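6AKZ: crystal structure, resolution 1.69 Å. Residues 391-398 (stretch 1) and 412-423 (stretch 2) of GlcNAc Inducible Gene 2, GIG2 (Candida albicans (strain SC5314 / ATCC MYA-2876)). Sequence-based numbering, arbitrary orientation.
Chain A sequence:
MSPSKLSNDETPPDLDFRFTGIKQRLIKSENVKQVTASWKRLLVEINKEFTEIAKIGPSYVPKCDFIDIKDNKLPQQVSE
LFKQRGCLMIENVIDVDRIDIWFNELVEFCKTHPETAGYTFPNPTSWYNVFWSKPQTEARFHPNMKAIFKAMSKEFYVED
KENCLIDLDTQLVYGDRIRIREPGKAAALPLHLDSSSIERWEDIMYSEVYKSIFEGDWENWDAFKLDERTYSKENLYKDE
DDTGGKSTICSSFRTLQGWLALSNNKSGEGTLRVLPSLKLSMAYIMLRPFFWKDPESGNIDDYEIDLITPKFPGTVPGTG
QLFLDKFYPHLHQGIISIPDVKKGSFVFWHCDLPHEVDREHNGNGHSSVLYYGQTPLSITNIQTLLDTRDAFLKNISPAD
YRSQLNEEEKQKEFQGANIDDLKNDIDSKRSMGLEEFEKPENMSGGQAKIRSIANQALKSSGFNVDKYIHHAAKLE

Stretch 1, residues 391-398: AFLKNISP
Stretch 2 (412-423) KEFQGANIDDLK

One side-chain oxygen, Asn395 OD1, gathers three successive backbone nitrogens of stretch 2. Ala417 N donates to Asn395 OD1 at 2.9 Å with a nearly straight angle of 166°. Gln415 N makes two weak bonds, to Asn395 OD1 at 3.0 Å and 130° and to Asn395 O at 3.4 Å and 125°. Gly416 N is also 3.0 Å from Asn395 OD1, but its angle is too poor for a bond.

Asn395 follows the helix of stretch 1 and has left-handed phi/psi of 55/47. Its chi1 of -145° lies between wells, with chi2 at 2°. Asn395 CA lies 5.1 Å from Gln415 CA, the register point. Contacts run in reverse order: Ser397 meets Glu413, Asn395 meets Gln415 to Ala417, and Phe392 meets Ala417 to Leu422. Gly416 has positive phi, with phi/psi 78/13, a region that favours glycine.

Beyond Asn395 the chain extends, with Ile396 at -128/180 and Ser397 at -76/151. Glu413 (chi1 p, chi2 t) grips Ser397 through both carboxylate oxygens: Ser397 N donates to Glu413 OE2 at 2.9 Å, and Ser397 OG (chi1 m) to Glu413 OE1 at 2.6 Å. Gln415 (chi1 m, chi2 m) also donates to this carboxylate, Gln415 NE2 to Glu413 OE1 at 3.1 Å.

The apolar side centres on Phe392, chi1 t and chi2 84°. Ala417 CB sits over one ring face, 3.8 Å from the centroid of the Phe392 ring. Phe392 CE2 lies 4.1 Å from both Ile419 CD1 and Leu422 CD1, which belong to the 3-10 segment 419-422.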

# COMPACT_ATOMS: atom_id res chain seq x y z
N ALA A 391 -16.51 -13.84 -2.20
CA ALA A 391 -15.62 -14.79 -1.50
C ALA A 391 -16.07 -15.14 -0.10
O ALA A 391 -15.95 -16.31 0.32
CB ALA A 391 -14.21 -14.26 -1.48
N PHE A 392 -16.53 -14.15 0.63
CA PHE A 392 -16.98 -14.36 1.99
C PHE A 392 -18.26 -15.22 2.01
O PHE A 392 -18.46 -16.06 2.92
CB PHE A 392 -17.28 -13.05 2.63
CG PHE A 392 -17.57 -13.13 4.11
CD1 PHE A 392 -16.53 -13.14 5.01
CD2 PHE A 392 -18.88 -13.24 4.60
CE1 PHE A 392 -16.75 -13.19 6.36
CE2 PHE A 392 -19.12 -13.30 5.96
CZ PHE A 392 -18.07 -13.26 6.84
N LEU A 393 -19.18 -14.90 1.09
CA LEU A 393 -20.48 -15.60 1.04
C LEU A 393 -20.22 -17.08 0.64
O LEU A 393 -20.90 -17.97 1.13
CB LEU A 393 -21.45 -14.92 0.07
CG LEU A 393 -22.18 -13.68 0.58
CD1 LEU A 393 -22.98 -13.03 -0.55
CD2 LEU A 393 -23.04 -13.99 1.81
N LYS A 394 -19.27 -17.31 -0.23
CA LYS A 394 -18.90 -18.67 -0.67
C LYS A 394 -17.83 -19.36 0.19
O LYS A 394 -17.52 -20.54 -0.05
CB LYS A 394 -18.37 -18.62 -2.09
CG LYS A 394 -19.45 -18.27 -3.10
CD LYS A 394 -18.90 -18.10 -4.50
CE LYS A 394 -18.96 -19.42 -5.24
NZ LYS A 394 -18.04 -19.50 -6.41
N ASN A 395 -17.26 -18.64 1.17
CA ASN A 395 -16.19 -19.19 2.02
C ASN A 395 -14.99 -19.72 1.27
O ASN A 395 -14.47 -20.80 1.56
CB ASN A 395 -16.79 -20.28 2.88
CG ASN A 395 -16.18 -20.35 4.23
OD1 ASN A 395 -15.31 -19.58 4.65
ND2 ASN A 395 -16.69 -21.29 4.98
N ILE A 396 -14.51 -18.94 0.32
CA ILE A 396 -13.34 -19.23 -0.55
C ILE A 396 -12.33 -18.03 -0.49
O ILE A 396 -12.63 -17.01 0.11
CB ILE A 396 -13.74 -19.51 -1.99
CG1 ILE A 396 -14.53 -18.34 -2.58
CG2 ILE A 396 -14.58 -20.83 -2.05
CD1 ILE A 396 -14.80 -18.50 -4.07
N SER A 397 -11.25 -18.16 -1.21
CA SER A 397 -10.16 -17.18 -1.21
C SER A 397 -10.64 -16.02 -2.05
O SER A 397 -11.40 -16.23 -2.96
CB SER A 397 -8.90 -17.78 -1.88
OG SER A 397 -8.25 -18.60 -0.95
N PRO A 398 -10.14 -14.77 -1.75
CA PRO A 398 -10.39 -13.69 -2.68
C PRO A 398 -9.60 -13.95 -3.94
O PRO A 398 -8.67 -14.79 -3.97
CB PRO A 398 -9.87 -12.44 -1.94
CG PRO A 398 -9.03 -12.91 -0.83
CD PRO A 398 -9.49 -14.31 -0.49
N LYS A 412 -11.49 -28.02 -2.17
CA LYS A 412 -11.18 -28.28 -0.77
C LYS A 412 -11.21 -27.05 0.18
O LYS A 412 -11.50 -27.21 1.36
CB LYS A 412 -9.84 -29.02 -0.64
N GLU A 413 -10.94 -25.84 -0.28
CA GLU A 413 -10.62 -24.79 0.73
C GLU A 413 -11.84 -24.36 1.52
O GLU A 413 -12.97 -24.52 1.07
CB GLU A 413 -9.85 -23.64 0.10
CG GLU A 413 -10.55 -22.94 -1.06
CD GLU A 413 -10.19 -21.47 -1.23
OE1 GLU A 413 -9.31 -20.95 -0.49
OE2 GLU A 413 -10.77 -20.81 -2.15
N PHE A 414 -11.61 -23.93 2.75
CA PHE A 414 -12.60 -23.47 3.66
C PHE A 414 -12.02 -22.24 4.42
O PHE A 414 -10.97 -22.36 5.00
CB PHE A 414 -12.89 -24.57 4.66
CG PHE A 414 -13.82 -24.16 5.72
CD1 PHE A 414 -15.19 -24.12 5.48
CD2 PHE A 414 -13.36 -23.79 6.97
CE1 PHE A 414 -16.05 -23.71 6.49
CE2 PHE A 414 -14.23 -23.35 7.97
CZ PHE A 414 -15.57 -23.30 7.72
N GLN A 415 -12.69 -21.11 4.48
CA GLN A 415 -12.05 -19.89 5.00
C GLN A 415 -12.53 -19.36 6.31
O GLN A 415 -12.12 -18.22 6.69
CB GLN A 415 -12.12 -18.81 3.91
CG GLN A 415 -11.21 -19.12 2.70
CD GLN A 415 -9.74 -18.96 3.03
OE1 GLN A 415 -9.40 -18.34 4.03
NE2 GLN A 415 -8.87 -19.49 2.18
N GLY A 416 -13.44 -20.07 7.00
CA GLY A 416 -13.90 -19.65 8.29
C GLY A 416 -14.92 -18.56 8.34
O GLY A 416 -15.16 -17.99 9.40
N ALA A 417 -15.53 -18.22 7.20
CA ALA A 417 -16.48 -17.11 7.09
C ALA A 417 -17.69 -17.40 7.86
O ALA A 417 -18.23 -18.48 7.74
CB ALA A 417 -16.88 -16.93 5.65
N ASN A 418 -18.08 -16.49 8.70
CA ASN A 418 -19.35 -16.58 9.39
C ASN A 418 -19.97 -15.24 9.48
O ASN A 418 -19.43 -14.36 10.14
CB ASN A 418 -19.20 -17.15 10.80
CG ASN A 418 -19.44 -18.61 10.84
OD1 ASN A 418 -18.54 -19.39 11.14
ND2 ASN A 418 -20.66 -19.02 10.53
N ILE A 419 -21.12 -15.09 8.82
CA ILE A 419 -21.88 -13.87 8.92
C ILE A 419 -22.02 -13.40 10.38
O ILE A 419 -22.00 -12.20 10.64
CB ILE A 419 -23.32 -14.06 8.32
CG1 ILE A 419 -23.27 -14.04 6.81
CG2 ILE A 419 -24.26 -12.97 8.78
CD1 ILE A 419 -23.19 -12.64 6.23
N ASP A 420 -22.20 -14.31 11.33
CA ASP A 420 -22.40 -13.87 12.70
C ASP A 420 -21.15 -13.19 13.30
O ASP A 420 -21.33 -12.45 14.25
CB ASP A 420 -22.79 -15.01 13.66
CG ASP A 420 -24.27 -15.46 13.52
OD1 ASP A 420 -25.08 -14.84 12.78
OD2 ASP A 420 -24.59 -16.47 14.19
N ASP A 421 -19.95 -13.42 12.75
CA ASP A 421 -18.71 -12.73 13.21
C ASP A 421 -18.78 -11.22 12.96
O ASP A 421 -18.00 -10.43 13.52
CB ASP A 421 -17.50 -13.29 12.48
CG ASP A 421 -17.28 -14.78 12.74
OD1 ASP A 421 -17.83 -15.25 13.76
OD2 ASP A 421 -16.52 -15.45 11.99
N LEU A 422 -19.70 -10.79 12.10
CA LEU A 422 -19.91 -9.40 11.85
C LEU A 422 -20.81 -8.80 12.88
O LEU A 422 -20.95 -7.64 12.88
CB LEU A 422 -20.44 -9.18 10.43
CG LEU A 422 -19.57 -9.70 9.28
CD1 LEU A 422 -20.31 -9.92 7.98
CD2 LEU A 422 -18.45 -8.69 9.09
N LYS A 423 -21.39 -9.60 13.79
CA LYS A 423 -22.05 -9.12 14.94
C LYS A 423 -23.29 -8.25 14.60
O LYS A 423 -23.59 -7.28 15.31
CB LYS A 423 -21.12 -8.38 15.89
CG LYS A 423 -19.71 -8.95 16.09
CD LYS A 423 -19.61 -10.18 16.94
CE LYS A 423 -18.14 -10.63 17.01
NZ LYS A 423 -18.03 -12.07 17.28